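Local coordinates for designed protein 5L6HC3_1 (Synthetic construct, PDB 5IZS) that self-assembles as a computationally designed helical-hairpin trimer whose subunits are probably held in register by buried hydrogen-bond networks alongside hydrophobic packing, at residues 70-73 with 74-78. Sequence-based numbering, arbitrary orientation.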
ATOM      1  N   ILE C  70      10.965   8.337   0.156  1.00 25.51           N
ATOM      2  CA  ILE C  70      11.621   7.564  -0.892  1.00 26.15           C
ATOM      3  C   ILE C  70      12.762   8.374  -1.512  1.00 33.67           C
ATOM      4  O   ILE C  70      13.835   7.836  -1.787  1.00 31.75           O
ATOM      5  CB  ILE C  70      10.614   7.128  -1.977  1.00 27.06           C
ATOM      6  CG1 ILE C  70       9.756   5.970  -1.462  1.00 26.35           C
ATOM      7  CG2 ILE C  70      11.328   6.702  -3.254  1.00 29.16           C
ATOM      8  CD1 ILE C  70       8.677   5.537  -2.423  1.00 23.00           C
ATOM      9  N   ARG C  71      12.529   9.671  -1.713  1.00 35.47           N
ATOM     10  CA  ARG C  71      13.575  10.565  -2.206  1.00 38.95           C
ATOM     11  C   ARG C  71      14.722  10.646  -1.201  1.00 34.55           C
ATOM     12  O   ARG C  71      15.875  10.836  -1.585  1.00 30.98           O
ATOM     13  CB  ARG C  71      13.023  11.968  -2.487  1.00 43.40           C
ATOM     14  CG  ARG C  71      12.318  12.121  -3.830  1.00 50.58           C
ATOM     15  CD  ARG C  71      11.848  13.557  -4.054  1.00 62.44           C
ATOM     16  NE  ARG C  71      10.893  13.656  -5.157  1.00 72.35           N
ATOM     17  CZ  ARG C  71      10.159  14.732  -5.421  1.00 78.76           C
ATOM     18  NH1 ARG C  71      10.263  15.815  -4.661  1.00 80.66           N
ATOM     19  NH2 ARG C  71       9.315  14.726  -6.444  1.00 80.71           N
ATOM     20  N   ARG C  72      14.406  10.500   0.083  1.00 35.88           N
ATOM     21  CA  ARG C  72      15.445  10.517   1.106  1.00 39.50           C
ATOM     22  C   ARG C  72      16.270   9.248   1.028  1.00 30.69           C
ATOM     23  O   ARG C  72      17.497   9.303   1.044  1.00 28.76           O
ATOM     24  CB  ARG C  72      14.864  10.662   2.506  1.00 36.16           C
ATOM     25  CG  ARG C  72      15.839  11.276   3.499  1.00 37.77           C
ATOM     26  CD  ARG C  72      15.193  11.456   4.860  1.00 44.78           C
ATOM     27  NE  ARG C  72      14.914  10.183   5.515  1.00 47.36           N
ATOM     28  CZ  ARG C  72      14.391  10.080   6.732  1.00 48.56           C
ATOM     29  NH1 ARG C  72      14.095  11.175   7.419  1.00 50.03           N
ATOM     30  NH2 ARG C  72      14.168   8.887   7.263  1.00 47.41           N
ATOM     31  N   ALA C  73      15.586   8.106   0.956  1.00 31.03           N
ATOM     32  CA  ALA C  73      16.251   6.812   0.829  1.00 31.13           C
ATOM     33  C   ALA C  73      17.164   6.767  -0.396  1.00 32.21           C
ATOM     34  O   ALA C  73      18.295   6.294  -0.311  1.00 29.72           O
ATOM     35  CB  ALA C  73      15.225   5.695   0.769  1.00 24.29           C
ATOM     36  N   LYS C  74      16.667   7.270  -1.524  1.00 33.96           N
ATOM     37  CA  LYS C  74      17.456   7.365  -2.750  1.00 34.40           C
ATOM     38  C   LYS C  74      18.707   8.227  -2.569  1.00 31.17           C
ATOM     39  O   LYS C  74      19.798   7.837  -2.984  1.00 29.53           O
ATOM     40  CB  LYS C  74      16.605   7.924  -3.891  1.00 34.54           C
ATOM     41  CG  LYS C  74      17.412   8.353  -5.110  1.00 38.39           C
ATOM     42  CD  LYS C  74      16.512   8.745  -6.273  1.00 47.15           C
ATOM     43  CE  LYS C  74      16.200   7.549  -7.160  1.00 56.88           C
ATOM     44  NZ  LYS C  74      15.035   7.801  -8.056  1.00 64.62           N
ATOM     45  N   GLU C  75      18.552   9.393  -1.951  1.00 31.04           N
ATOM     46  CA  GLU C  75      19.684  10.292  -1.756  1.00 31.48           C
ATOM     47  C   GLU C  75      20.656   9.745  -0.713  1.00 31.13           C
ATOM     48  O   GLU C  75      21.872   9.836  -0.883  1.00 34.14           O
ATOM     49  CB  GLU C  75      19.206  11.684  -1.346  1.00 37.15           C
ATOM     50  CG  GLU C  75      20.311  12.732  -1.279  1.00 45.31           C
ATOM     51  CD  GLU C  75      21.016  12.767   0.068  1.00 49.29           C
ATOM     52  OE1 GLU C  75      20.566  12.065   1.000  1.00 52.27           O
ATOM     53  OE2 GLU C  75      22.022  13.493   0.198  1.00 53.42           O
ATOM     54  N   GLU C  76      20.117   9.202   0.375  1.00 30.60           N
ATOM     55  CA  GLU C  76      20.947   8.620   1.425  1.00 31.53           C
ATOM     56  C   GLU C  76      21.727   7.432   0.877  1.00 31.39           C
ATOM     57  O   GLU C  76      22.871   7.195   1.267  1.00 27.31           O
ATOM     58  CB  GLU C  76      20.100   8.190   2.624  1.00 38.18           C
ATOM     59  CG  GLU C  76      19.639   9.333   3.516  1.00 46.46           C
ATOM     60  CD  GLU C  76      19.090   8.845   4.845  1.00 51.80           C
ATOM     61  OE1 GLU C  76      19.837   8.167   5.584  1.00 56.63           O
ATOM     62  OE2 GLU C  76      17.911   9.124   5.145  1.00 51.74           O
ATOM     63  N   SER C  77      21.104   6.698  -0.042  1.00 30.82           N
ATOM     64  CA  SER C  77      21.746   5.556  -0.685  1.00 32.02           C
ATOM     65  C   SER C  77      22.939   5.988  -1.528  1.00 36.08           C
ATOM     66  O   SER C  77      23.994   5.355  -1.491  1.00 31.20           O
ATOM     67  CB  SER C  77      20.748   4.795  -1.553  1.00 33.30           C
ATOM     68  OG  SER C  77      19.788   4.125  -0.753  1.00 33.49           O
ATOM     69  N   ARG C  78      22.756   7.059  -2.297  1.00 37.14           N
ATOM     70  CA  ARG C  78      23.843   7.636  -3.081  1.00 41.47           C
ATOM     71  C   ARG C  78      25.035   7.963  -2.194  1.00 44.28           C
ATOM     72  O   ARG C  78      26.176   7.653  -2.524  1.00 44.03           O
ATOM     73  CB  ARG C  78      23.401   8.914  -3.787  1.00 43.45           C
ATOM     74  CG  ARG C  78      22.369   8.783  -4.886  1.00 47.50           C
ATOM     75  CD  ARG C  78      22.173  10.147  -5.554  1.00 55.19           C
ATOM     76  NE  ARG C  78      22.243  11.244  -4.583  1.00 58.25           N
ATOM     77  CZ  ARG C  78      23.272  12.080  -4.456  1.00 59.30           C
ATOM     78  NH1 ARG C  78      24.334  11.956  -5.244  1.00 61.17           N
ATOM     79  NH2 ARG C  78      23.243  13.038  -3.537  1.00 56.08           N
TER
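Near the C-terminal end of helix 45-82, the second arm of a two-helix hairpin that trimerises into a six-helix bundle, Arg72 and Glu76 form an i to i+4 ion pair one turn apart. The two side chains run alongside each other in the same direction. Glu76 OE2 lies 3.2 Å from Arg72 NE and also rests against Arg72 CG, at 3.4 Å. The carboxylate and guanidinium planes are turned 62° apart and the oxygen stands well out of the guanidinium plane, so no N-H points at it and the salt bridge works by charge alone. Arg72 reaches this position with CG anti to the backbone N (chi1 -155°) and a bend at chi3, whereas the Glu76 chain stays extended beyond CG. The Arg72 guanidinium also has long, weak ion pairs to Glu69 and to Glu16 of helix 6-41. In the backbone of the same turn, Glu76 N donates a 2.7 Å hydrogen bond to Arg72 O, with Glu76 CG packed 3.3 Å from the same oxygen. An alanine in place of Glu76 would probably leave the Arg72 side chain without this close acidic neighbour and freer to turn.

On the buried side, Ala73 O accepts twice from Ser77, from N at 2.9 Å and from OG at 2.7 Å, the two donors arriving from opposite faces of the carbonyl plane. Ser77 OG sits beside its own backbone N (chi1 -70°), which brings the hydroxyl back to the carbonyl of the preceding turn. It is also hydrogen-bonded to Gln11 NE2 of the second subunit. The helix thus presents two chemistries: a partly exposed ion pair, its Glu76 packed on Leu13 of helix 6-41, and a buried serine satisfied by its own helix and across the interface, consistent with designed hydrogen-bond-mediated specificity.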